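Local coordinates for vitamin B12-binding protein (Vibrio cholerae O395, PDB 5YSC), which binds vitamin B12 in the periplasm and probably delivers it to the membrane subunit of the BtuCDF ABC importer, at residues Gln153-Phe158 / Gln207-Phe212; Trp240-Asp245 / Cys262-Ile267; Glu21-Leu26 / Asp41-Val46; Tyr35-Gly40 / Asp116-Leu121. All coordinates share one frame; numbering follows the deposited sequence.

Overall arrangement
Contacts 3 and 4 come first along the chain with their segments interleaved, and contacts 1 and 2 follow in series. The first pair belongs to the lobe built on the parallel sheet of strands 43-45, 23-25, 80-83 and 103-105; its centres are about 12 Å apart and it meets where Leu43 packs on Tyr35 and Ile23 on Leu39. The second pair, with centres about 11 Å apart, belongs to the lobe of strands 184-186, 155-159, 210-213 and 239-241, and is joined where Ile211 O meets Trp240 N and Phe212 packs on Leu242 and Leu265. Contacts 1 and 3 lie on opposite sides of the chain's centre, about 39 Å between centres. This is the two-lobed fold, bridged by helix 128-148, that holds cyanocobalamin between its lobes.

Contact 1: residues Gln153-Phe158 / Gln207-Phe212; sequences QPIRYF and QPQVIF
Gln209 sets its CG anti to its own carbonyl carbon (chi1 -74°) and carries CD onward in an extended chain (chi2 172°), which brings the amide to the backbone of Arg156. The setting is the pairing of two parallel strands, 155-158 and 210-212, the central two of the four-stranded sheet in one lobe of this periplasmic binding protein. OE1 of Gln209 accepts the N-H of Arg156 at 2.9 Å in a nearly straight bond (178°), and Gln209 N returns a bond to Arg156 O at 2.8 Å, so the backbone of Arg156 is gripped through both its N-H and its carbonyl. Farther along, Phe158 N donates to Val210 O (2.9 Å) and Phe212 N to Phe158 O (2.7 Å), the pattern expected of the bridges Tyr157-Val210 and Phe158-Ile211. Phe158 lays its CB on Pro208 CB at 3.8 Å, and its ring atom CD2 meets Ile211 CG2 at 3.9 Å, the two side chains crossing at a slant; Val203 of helix 200-206 touches both Phe158 and Pro208. On the face bearing Tyr157 and Val210, the Tyr157 CB lies 4.1 Å from Phe212 CE2. The guanidinium of Arg156 is held mainly by NH2 to Lys206 O, with a weak bond from NH1 to Gln207 O. A water donates both to Pro154 O and, at 2.8 Å, to Gln209 OE1.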
loop_
_atom_site.group_PDB
_atom_site.type_symbol
_atom_site.label_atom_id
_atom_site.label_comp_id
_atom_site.label_asym_id
_atom_site.label_seq_id
_atom_site.Cartn_x
_atom_site.Cartn_y
_atom_site.Cartn_z
ATOM N N GLN A 153 -18.311 13.193 -5.085
ATOM C CA GLN A 153 -19.224 13.131 -3.962
ATOM C C GLN A 153 -19.009 11.838 -3.211
ATOM O O GLN A 153 -18.476 10.875 -3.764
ATOM C CB GLN A 153 -20.683 13.194 -4.428
ATOM C CG GLN A 153 -21.073 14.478 -5.148
ATOM C CD GLN A 153 -21.836 15.425 -4.246
ATOM O OE1 GLN A 153 -22.886 15.073 -3.699
ATOM N NE2 GLN A 153 -21.307 16.630 -4.072
ATOM N N PRO A 154 -19.454 11.767 -1.958
ATOM C CA PRO A 154 -19.245 10.553 -1.160
ATOM C C PRO A 154 -19.893 9.336 -1.785
ATOM O O PRO A 154 -21.084 9.330 -2.106
ATOM C CB PRO A 154 -19.900 10.893 0.180
ATOM C CG PRO A 154 -19.862 12.375 0.236
ATOM C CD PRO A 154 -20.084 12.833 -1.156
ATOM N N ILE A 155 -19.091 8.293 -1.941
ATOM C CA ILE A 155 -19.569 7.026 -2.453
ATOM C C ILE A 155 -19.193 5.920 -1.485
ATOM O O ILE A 155 -18.063 5.855 -1.032
ATOM C CB ILE A 155 -18.946 6.699 -3.816
ATOM C CG1 ILE A 155 -19.236 7.808 -4.824
ATOM C CG2 ILE A 155 -19.460 5.371 -4.316
ATOM C CD1 ILE A 155 -20.594 7.713 -5.436
ATOM N N ARG A 156 -20.152 5.055 -1.178
ATOM C CA ARG A 156 -19.927 3.923 -0.283
ATOM C C ARG A 156 -19.350 2.749 -1.068
ATOM O O ARG A 156 -20.017 2.195 -1.937
ATOM C CB ARG A 156 -21.233 3.527 0.413
ATOM C CG ARG A 156 -21.849 4.688 1.179
ATOM C CD ARG A 156 -23.269 4.377 1.682
ATOM N NE ARG A 156 -23.245 3.204 2.546
ATOM C CZ ARG A 156 -23.784 2.024 2.267
ATOM N NH1 ARG A 156 -24.475 1.835 1.147
ATOM N NH2 ARG A 156 -23.658 1.034 3.151
ATOM N N TYR A 157 -18.135 2.335 -0.721
ATOM C CA TYR A 157 -17.462 1.262 -1.433
ATOM C C TYR A 157 -17.137 0.087 -0.505
ATOM O O TYR A 157 -17.016 0.212 0.718
ATOM C CB TYR A 157 -16.165 1.772 -2.118
ATOM C CG TYR A 157 -15.056 2.038 -1.148
ATOM C CD1 TYR A 157 -14.929 3.279 -0.531
ATOM C CD2 TYR A 157 -14.153 1.024 -0.802
ATOM C CE1 TYR A 157 -13.925 3.518 0.394
ATOM C CE2 TYR A 157 -13.168 1.244 0.128
ATOM C CZ TYR A 157 -13.055 2.513 0.711
ATOM O OH TYR A 157 -12.099 2.779 1.655
ATOM N N PHE A 158 -17.005 -1.068 -1.137
ATOM C CA PHE A 158 -16.420 -2.263 -0.566
ATOM C C PHE A 158 -15.139 -2.566 -1.327
ATOM O O PHE A 158 -15.173 -2.630 -2.558
ATOM C CB PHE A 158 -17.426 -3.395 -0.703
ATOM C CG PHE A 158 -16.892 -4.734 -0.328
ATOM C CD1 PHE A 158 -16.228 -4.920 0.876
ATOM C CD2 PHE A 158 -17.059 -5.822 -1.172
ATOM C CE1 PHE A 158 -15.753 -6.169 1.232
ATOM C CE2 PHE A 158 -16.559 -7.053 -0.836
ATOM C CZ PHE A 158 -15.895 -7.225 0.371
ATOM N N GLN A 207 -24.891 -3.276 1.146
ATOM C CA GLN A 207 -25.346 -2.567 -0.050
ATOM C C GLN A 207 -24.325 -1.560 -0.581
ATOM O O GLN A 207 -24.679 -0.413 -0.868
ATOM C CB GLN A 207 -26.671 -1.842 0.247
ATOM C CG GLN A 207 -27.574 -1.675 -0.964
ATOM C CD GLN A 207 -27.963 -3.009 -1.551
ATOM O OE1 GLN A 207 -27.820 -4.049 -0.898
ATOM N NE2 GLN A 207 -28.422 -2.999 -2.800
ATOM N N PRO A 208 -23.071 -1.958 -0.786
ATOM C CA PRO A 208 -22.086 -1.013 -1.319
ATOM C C PRO A 208 -22.502 -0.487 -2.682
ATOM O O PRO A 208 -23.016 -1.226 -3.514
ATOM C CB PRO A 208 -20.805 -1.848 -1.414
ATOM C CG PRO A 208 -21.290 -3.258 -1.532
ATOM C CD PRO A 208 -22.544 -3.326 -0.696
ATOM N N GLN A 209 -22.237 0.786 -2.923
ATOM C CA GLN A 209 -22.484 1.365 -4.246
ATOM C C GLN A 209 -21.482 0.856 -5.280
ATOM O O GLN A 209 -21.837 0.673 -6.452
ATOM C CB GLN A 209 -22.420 2.884 -4.156
ATOM C CG GLN A 209 -23.643 3.488 -3.484
ATOM C CD GLN A 209 -23.463 4.953 -3.239
ATOM O OE1 GLN A 209 -22.780 5.366 -2.300
ATOM N NE2 GLN A 209 -24.055 5.763 -4.099
ATOM N N VAL A 210 -20.248 0.595 -4.846
ATOM C CA VAL A 210 -19.153 0.134 -5.691
ATOM C C VAL A 210 -18.462 -1.017 -4.971
ATOM O O VAL A 210 -18.279 -0.960 -3.750
ATOM C CB VAL A 210 -18.136 1.258 -5.954
ATOM C CG1 VAL A 210 -17.001 0.701 -6.771
ATOM C CG2 VAL A 210 -18.771 2.439 -6.662
ATOM N N ILE A 211 -18.092 -2.060 -5.717
ATOM C CA ILE A 211 -17.216 -3.124 -5.227
ATOM C C ILE A 211 -15.894 -3.070 -5.986
ATOM O O ILE A 211 -15.878 -3.122 -7.219
ATOM C CB ILE A 211 -17.874 -4.501 -5.373
ATOM C CG1 ILE A 211 -19.094 -4.568 -4.435
ATOM C CG2 ILE A 211 -16.882 -5.585 -5.017
ATOM C CD1 ILE A 211 -19.988 -5.785 -4.633
ATOM N N PHE A 212 -14.796 -2.993 -5.247
ATOM C CA PHE A 212 -13.455 -3.094 -5.798
ATOM C C PHE A 212 -12.848 -4.448 -5.461
ATOM O O PHE A 212 -12.984 -4.935 -4.328
ATOM C CB PHE A 212 -12.564 -1.982 -5.260
ATOM C CG PHE A 212 -12.916 -0.609 -5.794
ATOM C CD1 PHE A 212 -12.918 -0.350 -7.152
ATOM C CD2 PHE A 212 -13.300 0.393 -4.929
ATOM C CE1 PHE A 212 -13.226 0.880 -7.608
ATOM C CE2 PHE A 212 -13.643 1.644 -5.379
ATOM C CZ PHE A 212 -13.603 1.892 -6.736
HETATM O O HOH W 1 -22.590 7.784 -0.897
#

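Contact 2: residues Trp240-Asp245 / Cys262-Ile267; sequences WALNAD and CTYLKI
Trp240 leaves strand 239-241 with its CB already over the Tyr264 ring, 3.8 Å from the ring centroid and only 12° off the normal, a CH-pi contact. From there the indole continues across the same tyrosine: the centroid of its five-membered ring lies 3.9 Å from that of Tyr264 and the two planes are 18° apart, an offset stack. CG and CD1 sit against Tyr264 CE1, and NE1 and CE2 each lie 3.5 Å from that same Tyr264 CE1. On the six-membered ring, CE3 approaches Tyr264 CG at 3.6 Å and CZ3 reaches the backbone Tyr264 O at 3.5 Å. At the far tip, Trp240 CZ2 and CH2 both end near Ile267 CG2, one helical turn on, with Trp240 CH2 4.1 Å from Ile267 CG2. Leu242 runs antiparallel to the tyrosine side chain, its CD2 3.9 Å from Tyr264 CD2. In this way the edge strand of the sheet is packed against helix 254-267, which is also tied to Cys182 by the disulfide of Cys262. Segment 240-245 runs on to the cyanocobalamin pocket, where Asp245 OD1 hydrogen-bonds the ligand. A water donates to Ala241 O and also pairs with Tyr264 OH. The contact therefore combines dispersion between flat aromatic groups with a water-bridged polar end at the hydroxyl, while the ring itself stays in stacking contact.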
loop_
_atom_site.group_PDB
_atom_site.type_symbol
_atom_site.label_atom_id
_atom_site.label_comp_id
_atom_site.label_asym_id
_atom_site.label_seq_id
_atom_site.Cartn_x
_atom_site.Cartn_y
_atom_site.Cartn_z
ATOM N N TRP A 240 -15.214 -3.413 -10.048
ATOM C CA TRP A 240 -14.000 -3.127 -10.795
ATOM C C TRP A 240 -12.772 -3.661 -10.073
ATOM O O TRP A 240 -12.684 -3.653 -8.842
ATOM C CB TRP A 240 -13.825 -1.625 -10.997
ATOM C CG TRP A 240 -14.865 -0.976 -11.836
ATOM C CD1 TRP A 240 -15.133 -1.255 -13.139
ATOM C CD2 TRP A 240 -15.732 0.123 -11.472
ATOM N NE1 TRP A 240 -16.130 -0.416 -13.610
ATOM C CE2 TRP A 240 -16.506 0.437 -12.609
ATOM C CE3 TRP A 240 -15.917 0.880 -10.303
ATOM C CZ2 TRP A 240 -17.457 1.469 -12.606
ATOM C CZ3 TRP A 240 -16.848 1.899 -10.301
ATOM C CH2 TRP A 240 -17.609 2.188 -11.451
ATOM N N ALA A 241 -11.812 -4.119 -10.863
ATOM C CA ALA A 241 -10.497 -4.440 -10.327
ATOM C C ALA A 241 -9.682 -3.186 -10.085
ATOM O O ALA A 241 -9.745 -2.247 -10.872
ATOM C CB ALA A 241 -9.725 -5.318 -11.284
ATOM N N LEU A 242 -8.852 -3.215 -9.036
ATOM C CA LEU A 242 -7.843 -2.202 -8.784
ATOM C C LEU A 242 -6.478 -2.862 -8.847
ATOM O O LEU A 242 -6.342 -4.045 -8.524
ATOM C CB LEU A 242 -8.035 -1.547 -7.418
ATOM C CG LEU A 242 -9.353 -0.770 -7.312
ATOM C CD1 LEU A 242 -9.557 -0.262 -5.879
ATOM C CD2 LEU A 242 -9.439 0.384 -8.309
ATOM N N ASN A 243 -5.473 -2.093 -9.273
ATOM C CA ASN A 243 -4.096 -2.572 -9.265
ATOM C C ASN A 243 -3.561 -2.605 -7.828
ATOM O O ASN A 243 -3.367 -1.569 -7.174
ATOM C CB ASN A 243 -3.247 -1.695 -10.174
ATOM C CG ASN A 243 -1.812 -2.138 -10.245
ATOM O OD1 ASN A 243 -1.194 -2.454 -9.252
ATOM N ND2 ASN A 243 -1.269 -2.124 -11.446
ATOM N N ALA A 244 -3.360 -3.824 -7.321
ATOM C CA ALA A 244 -2.994 -4.021 -5.926
ATOM C C ALA A 244 -1.577 -3.534 -5.631
ATOM O O ALA A 244 -1.300 -3.068 -4.508
ATOM C CB ALA A 244 -3.143 -5.499 -5.565
ATOM N N ASP A 245 -0.670 -3.621 -6.605
ATOM C CA ASP A 245 0.691 -3.123 -6.394
ATOM C C ASP A 245 0.691 -1.623 -6.119
ATOM O O ASP A 245 1.417 -1.132 -5.247
ATOM C CB ASP A 245 1.561 -3.437 -7.613
ATOM C CG ASP A 245 1.873 -4.923 -7.797
ATOM O OD1 ASP A 245 1.460 -5.771 -6.965
ATOM O OD2 ASP A 245 2.534 -5.235 -8.857
ATOM N N CYS A 262 -10.051 7.189 -7.967
ATOM C CA CYS A 262 -10.799 8.433 -8.117
ATOM C C CYS A 262 -11.564 8.479 -9.431
ATOM O O CYS A 262 -12.698 8.985 -9.486
ATOM C CB CYS A 262 -9.845 9.602 -8.036
ATOM S SG CYS A 262 -9.413 10.200 -6.411
ATOM N N THR A 263 -10.969 7.968 -10.501
ATOM C CA THR A 263 -11.700 7.906 -11.767
ATOM C C THR A 263 -12.927 7.008 -11.650
ATOM O O THR A 263 -14.015 7.367 -12.104
ATOM C CB THR A 263 -10.779 7.425 -12.889
ATOM O OG1 THR A 263 -9.762 8.401 -13.132
ATOM C CG2 THR A 263 -11.602 7.148 -14.202
ATOM N N TYR A 264 -12.777 5.837 -11.025
ATOM C CA TYR A 264 -13.905 4.933 -10.832
ATOM C C TYR A 264 -14.976 5.519 -9.911
ATOM O O TYR A 264 -16.177 5.375 -10.179
ATOM C CB TYR A 264 -13.418 3.597 -10.271
ATOM C CG TYR A 264 -12.898 2.625 -11.319
ATOM C CD1 TYR A 264 -13.653 2.340 -12.460
ATOM C CD2 TYR A 264 -11.681 1.949 -11.159
ATOM C CE1 TYR A 264 -13.215 1.452 -13.420
ATOM C CE2 TYR A 264 -11.236 1.053 -12.134
ATOM C CZ TYR A 264 -12.010 0.810 -13.252
ATOM O OH TYR A 264 -11.596 -0.054 -14.229
ATOM N N LEU A 265 -14.582 6.111 -8.774
ATOM C CA LEU A 265 -15.578 6.758 -7.929
ATOM C C LEU A 265 -16.237 7.930 -8.625
ATOM O O LEU A 265 -17.401 8.231 -8.329
ATOM C CB LEU A 265 -14.936 7.184 -6.612
ATOM C CG LEU A 265 -15.159 6.241 -5.429
ATOM C CD1 LEU A 265 -15.432 4.793 -5.787
ATOM C CD2 LEU A 265 -14.021 6.351 -4.397
ATOM N N LYS A 266 -15.539 8.588 -9.560
ATOM C CA LYS A 266 -16.198 9.609 -10.381
ATOM C C LYS A 266 -17.269 9.003 -11.272
ATOM O O LYS A 266 -18.399 9.503 -11.328
ATOM C CB LYS A 266 -15.177 10.347 -11.227
ATOM C CG LYS A 266 -15.734 11.541 -11.930
ATOM C CD LYS A 266 -14.675 12.154 -12.766
ATOM C CE LYS A 266 -15.132 13.426 -13.363
ATOM N NZ LYS A 266 -14.144 13.919 -14.372
ATOM N N ILE A 267 -16.929 7.927 -11.991
ATOM C CA ILE A 267 -17.919 7.216 -12.803
ATOM C C ILE A 267 -19.140 6.852 -11.978
ATOM O O ILE A 267 -20.282 6.941 -12.451
ATOM C CB ILE A 267 -17.275 5.985 -13.462
ATOM C CG1 ILE A 267 -16.200 6.448 -14.448
ATOM C CG2 ILE A 267 -18.296 5.151 -14.177
ATOM C CD1 ILE A 267 -15.324 5.348 -15.005
HETATM O O HOH W 2 -10.065 -1.964 -13.580
#

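Contact 3: residues Glu21-Leu26 / Asp41-Val46; sequences ERIISL and DKLVAV
Lys42, Val44 and Ile23 lose the most surface here, and they mark successive steps in the pairing of strands 23-25 and 43-45, the parallel partners of a beta-alpha-beta unit closed by helix 28-36. Lys42 uses both ends. Its carbonyl O takes the N-H of Ile23 at 2.8 Å, while its side chain, bent at chi2 (-55°), lies beside that of Glu21 and points the same way. NZ then forms a salt bridge with Glu21 OE2 at 3.1 Å, meeting the oxygen on its syn side, 26° out of the carboxylate plane. Ile23 answers with CD1 against Lys42 CB (3.7 Å) and CG2 against Leu43 CD2 (3.8 Å), and its backbone O accepts Val44 N at 2.8 Å. Val44 is the extra residue of a beta bulge: the bridges run Ile23-Leu43 and then Ile24-Ala45, a register shift of one, and its psi of -7° departs from extended geometry. Its two methyls diverge. CG2 meets Ile24 CG1 at 3.9 Å, whereas CG1 stands over the centre of one face of the Arg22 guanidinium, 3.9 Å above the plane, a group whose NE is bonded to Leu76 O. Past the bulge, Ser25 N resumes the ladder with Ala45 O at 3.0 Å. Chemically the contact is graded: buried isoleucine, leucine and alanine contacts line the strands, while the ion pair sits at the more exposed entry, where solvent would be expected to screen it and the backbone bonds probably contribute more to the register.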
loop_
_atom_site.group_PDB
_atom_site.type_symbol
_atom_site.label_atom_id
_atom_site.label_comp_id
_atom_site.label_asym_id
_atom_site.label_seq_id
_atom_site.Cartn_x
_atom_site.Cartn_y
_atom_site.Cartn_z
ATOM N N GLU A 21 25.681 2.414 3.437
ATOM C CA GLU A 21 26.299 1.616 2.455
ATOM C C GLU A 21 25.750 0.236 2.275
ATOM O O GLU A 21 25.993 -0.308 1.290
ATOM C CB GLU A 21 27.762 1.417 2.789
ATOM C CG GLU A 21 28.657 2.599 2.535
ATOM C CD GLU A 21 28.590 3.204 1.130
ATOM O OE1 GLU A 21 28.614 4.429 1.037
ATOM O OE2 GLU A 21 28.595 2.470 0.180
ATOM N N ARG A 22 25.023 -0.288 3.252
ATOM C CA ARG A 22 24.489 -1.651 3.226
ATOM C C ARG A 22 23.060 -1.571 3.772
ATOM O O ARG A 22 22.849 -1.586 4.984
ATOM C CB ARG A 22 25.343 -2.604 4.052
ATOM C CG ARG A 22 26.773 -2.753 3.559
ATOM C CD ARG A 22 27.452 -3.887 4.262
ATOM N NE ARG A 22 26.764 -5.137 3.972
ATOM C CZ ARG A 22 27.016 -5.897 2.914
ATOM N NH1 ARG A 22 27.954 -5.550 2.049
ATOM N NH2 ARG A 22 26.324 -7.008 2.722
ATOM N N ILE A 23 22.075 -1.447 2.886
ATOM C CA ILE A 23 20.706 -1.150 3.310
ATOM C C ILE A 23 19.848 -2.395 3.123
ATOM O O ILE A 23 19.982 -3.106 2.131
ATOM C CB ILE A 23 20.140 0.058 2.534
ATOM C CG1 ILE A 23 21.051 1.269 2.709
ATOM C CG2 ILE A 23 18.763 0.463 3.054
ATOM C CD1 ILE A 23 20.616 2.507 1.927
ATOM N N ILE A 24 18.961 -2.667 4.079
ATOM C CA ILE A 24 18.024 -3.784 3.963
ATOM C C ILE A 24 16.618 -3.229 4.043
ATOM O O ILE A 24 16.334 -2.390 4.897
ATOM C CB ILE A 24 18.268 -4.827 5.060
ATOM C CG1 ILE A 24 19.592 -5.553 4.776
ATOM C CG2 ILE A 24 17.114 -5.840 5.156
ATOM C CD1 ILE A 24 19.932 -6.625 5.813
ATOM N N SER A 25 15.743 -3.692 3.147
ATOM C CA SER A 25 14.325 -3.341 3.138
ATOM C C SER A 25 13.503 -4.548 3.554
ATOM O O SER A 25 13.685 -5.654 3.018
ATOM C CB SER A 25 13.874 -2.891 1.751
ATOM O OG SER A 25 12.471 -2.878 1.695
ATOM N N LEU A 26 12.573 -4.318 4.465
ATOM C CA LEU A 26 11.724 -5.388 4.974
ATOM C C LEU A 26 10.308 -5.373 4.392
ATOM O O LEU A 26 9.429 -6.037 4.942
ATOM C CB LEU A 26 11.671 -5.325 6.495
ATOM C CG LEU A 26 13.025 -5.406 7.215
ATOM C CD1 LEU A 26 12.795 -5.326 8.720
ATOM C CD2 LEU A 26 13.800 -6.679 6.877
ATOM N N ASP A 41 20.922 1.598 -5.024
ATOM C CA ASP A 41 22.228 1.007 -5.291
ATOM C C ASP A 41 22.885 0.450 -4.036
ATOM O O ASP A 41 23.805 -0.361 -4.119
ATOM C CB ASP A 41 23.153 2.037 -5.936
ATOM C CG ASP A 41 22.676 2.466 -7.300
ATOM O OD1 ASP A 41 21.770 1.810 -7.847
ATOM O OD2 ASP A 41 23.207 3.459 -7.827
ATOM N N LYS A 42 22.410 0.891 -2.878
ATOM C CA LYS A 42 22.984 0.455 -1.596
ATOM C C LYS A 42 22.191 -0.658 -0.930
ATOM O O LYS A 42 22.601 -1.145 0.132
ATOM C CB LYS A 42 23.105 1.633 -0.628
ATOM C CG LYS A 42 23.901 2.787 -1.147
ATOM C CD LYS A 42 25.253 2.357 -1.571
ATOM C CE LYS A 42 26.080 3.574 -1.864
ATOM N NZ LYS A 42 27.286 3.143 -2.567
ATOM N N LEU A 43 21.072 -1.089 -1.524
ATOM C CA LEU A 43 20.353 -2.231 -0.993
ATOM C C LEU A 43 21.152 -3.505 -1.139
ATOM O O LEU A 43 21.692 -3.820 -2.212
ATOM C CB LEU A 43 19.007 -2.411 -1.690
ATOM C CG LEU A 43 18.001 -1.330 -1.390
ATOM C CD1 LEU A 43 16.838 -1.386 -2.399
ATOM C CD2 LEU A 43 17.466 -1.475 0.011
ATOM N N VAL A 44 21.196 -4.273 -0.058
ATOM C CA VAL A 44 21.839 -5.579 -0.068
ATOM C C VAL A 44 20.857 -6.700 0.246
ATOM O O VAL A 44 21.234 -7.873 0.140
ATOM C CB VAL A 44 23.053 -5.634 0.894
ATOM C CG1 VAL A 44 24.102 -4.608 0.516
ATOM C CG2 VAL A 44 22.623 -5.414 2.336
ATOM N N ALA A 45 19.616 -6.381 0.629
ATOM C CA ALA A 45 18.561 -7.380 0.734
ATOM C C ALA A 45 17.221 -6.667 0.840
ATOM O O ALA A 45 17.149 -5.501 1.264
ATOM C CB ALA A 45 18.743 -8.316 1.940
ATOM N N VAL A 46 16.174 -7.389 0.457
ATOM C CA VAL A 46 14.813 -6.867 0.424
ATOM C C VAL A 46 13.871 -7.984 0.871
ATOM O O VAL A 46 14.309 -9.045 1.329
ATOM C CB VAL A 46 14.444 -6.331 -0.975
ATOM C CG1 VAL A 46 15.340 -5.146 -1.355
ATOM C CG2 VAL A 46 14.465 -7.451 -1.999
#

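Contact 4: residues Tyr35-Gly40 / Asp116-Leu121; sequences YAAGLG and DNIEAL
Ala37 and Leu121 form the tight part of this contact, their CB atoms 3.6 Å apart. Ala37 follows the end of helix 28-36, and its small methyl fits close to helix 112-122: besides Leu121 it reaches Ile118 O at 3.7 Å, and the CA atoms of Ala37 and Ile118 are 5.1 Å apart. Leu39 completes this side. Its side chain crosses that of Leu121 at about a right angle, with CD1 3.8 Å from Leu121 CB and 3.5 Å from Leu121 O. The chain turns between the two residues through a Schellman motif in which Gly38, with positive phi, is the C-prime residue and Gly38 N bonds to Tyr35 O at 3.1 Å, which brings Leu39 round to the same helix as Ala37. Leu121 is also packed against Ile33 of helix 28-36 and Tyr104 of strand 103-105. Contacts widen at Ala36 and Ile118: Ala36 CB is 4.2 Å from Ile118 CD1, and Ile118 CG2 is likewise 4.2 Å from Ala37 CB. On the solvent side, Glu119 points away from the junction, and it and the exposed Asp116 each form a salt bridge with Arg139 of helix 128-148. The end of helix 28-36 and the turn after it thus meet helix 112-122 through methyl and methylene groups, some of them resting on backbone carbonyl oxygens. No hydrogen bond crosses between residues 35-40 and 116-121, so the association is governed by fit and burial, and directional bonds lie elsewhere, for example in the Schellman turn and the Arg139 salt bridges.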
loop_
_atom_site.group_PDB
_atom_site.type_symbol
_atom_site.label_atom_id
_atom_site.label_comp_id
_atom_site.label_asym_id
_atom_site.label_seq_id
_atom_site.Cartn_x
_atom_site.Cartn_y
_atom_site.Cartn_z
ATOM N N TYR A 35 14.365 3.026 -3.525
ATOM C CA TYR A 35 14.860 3.426 -4.847
ATOM C C TYR A 35 14.507 4.870 -5.163
ATOM O O TYR A 35 15.363 5.620 -5.663
ATOM C CB TYR A 35 14.322 2.502 -5.942
ATOM C CG TYR A 35 15.153 1.262 -6.146
ATOM C CD1 TYR A 35 14.916 0.136 -5.396
ATOM C CD2 TYR A 35 16.169 1.196 -7.104
ATOM C CE1 TYR A 35 15.653 -1.009 -5.557
ATOM C CE2 TYR A 35 16.913 0.052 -7.264
ATOM C CZ TYR A 35 16.645 -1.065 -6.492
ATOM O OH TYR A 35 17.382 -2.259 -6.662
ATOM N N ALA A 36 13.277 5.304 -4.833
ATOM C CA ALA A 36 12.891 6.690 -5.103
ATOM C C ALA A 36 13.733 7.683 -4.307
ATOM O O ALA A 36 13.916 8.834 -4.744
ATOM C CB ALA A 36 11.420 6.899 -4.790
ATOM N N ALA A 37 14.216 7.258 -3.146
ATOM C CA ALA A 37 14.996 8.094 -2.253
ATOM C C ALA A 37 16.456 8.101 -2.605
ATOM O O ALA A 37 17.238 8.674 -1.841
ATOM C CB ALA A 37 14.828 7.627 -0.796
ATOM N N GLY A 38 16.854 7.476 -3.713
ATOM C CA GLY A 38 18.263 7.421 -4.064
ATOM C C GLY A 38 19.107 6.502 -3.203
ATOM O O GLY A 38 20.284 6.805 -2.940
ATOM N N LEU A 39 18.523 5.396 -2.737
ATOM C CA LEU A 39 19.207 4.377 -1.948
ATOM C C LEU A 39 19.316 3.041 -2.659
ATOM O O LEU A 39 19.888 2.096 -2.099
ATOM C CB LEU A 39 18.472 4.156 -0.613
ATOM C CG LEU A 39 18.150 5.409 0.214
ATOM C CD1 LEU A 39 17.441 5.080 1.524
ATOM C CD2 LEU A 39 19.450 6.130 0.522
ATOM N N GLY A 40 18.725 2.894 -3.849
ATOM C CA GLY A 40 18.577 1.567 -4.427
ATOM C C GLY A 40 19.893 0.854 -4.643
ATOM O O GLY A 40 19.983 -0.371 -4.461
ATOM N N ASP A 116 6.832 11.989 2.962
ATOM C CA ASP A 116 7.633 12.113 4.181
ATOM C C ASP A 116 8.670 10.999 4.255
ATOM O O ASP A 116 9.827 11.229 4.619
ATOM C CB ASP A 116 6.746 12.058 5.441
ATOM C CG ASP A 116 5.740 13.193 5.556
ATOM O OD1 ASP A 116 5.884 14.269 4.926
ATOM O OD2 ASP A 116 4.788 12.976 6.331
ATOM N N ASN A 117 8.241 9.762 3.986
ATOM C CA ASN A 117 9.168 8.629 3.935
ATOM C C ASN A 117 10.334 8.870 2.969
ATOM O O ASN A 117 11.489 8.603 3.297
ATOM C CB ASN A 117 8.425 7.354 3.504
ATOM C CG ASN A 117 7.885 6.549 4.651
ATOM O OD1 ASN A 117 8.593 5.693 5.215
ATOM N ND2 ASN A 117 6.608 6.686 4.900
ATOM N N ILE A 118 10.034 9.299 1.739
ATOM C CA ILE A 118 11.066 9.494 0.742
ATOM C C ILE A 118 12.034 10.573 1.196
ATOM O O ILE A 118 13.254 10.405 1.070
ATOM C CB ILE A 118 10.445 9.839 -0.626
ATOM C CG1 ILE A 118 9.547 8.692 -1.094
ATOM C CG2 ILE A 118 11.556 10.123 -1.662
ATOM C CD1 ILE A 118 8.693 8.998 -2.359
ATOM N N GLU A 119 11.505 11.674 1.757
ATOM C CA GLU A 119 12.360 12.783 2.170
ATOM C C GLU A 119 13.240 12.373 3.343
ATOM O O GLU A 119 14.448 12.620 3.336
ATOM C CB GLU A 119 11.504 14.001 2.503
ATOM C CG GLU A 119 12.303 15.211 2.979
ATOM C CD GLU A 119 11.407 16.409 3.181
ATOM O OE1 GLU A 119 10.210 16.207 3.492
ATOM O OE2 GLU A 119 11.892 17.549 3.018
ATOM N N ALA A 120 12.674 11.662 4.309
ATOM C CA ALA A 120 13.485 11.095 5.385
ATOM C C ALA A 120 14.563 10.164 4.855
ATOM O O ALA A 120 15.728 10.237 5.264
ATOM C CB ALA A 120 12.590 10.347 6.379
ATOM N N LEU A 121 14.203 9.240 3.965
ATOM C CA LEU A 121 15.194 8.286 3.537
ATOM C C LEU A 121 16.300 8.944 2.730
ATOM O O LEU A 121 17.415 8.431 2.685
ATOM C CB LEU A 121 14.526 7.164 2.739
ATOM C CG LEU A 121 13.795 6.125 3.585
ATOM C CD1 LEU A 121 13.004 5.180 2.688
ATOM C CD2 LEU A 121 14.784 5.312 4.424
#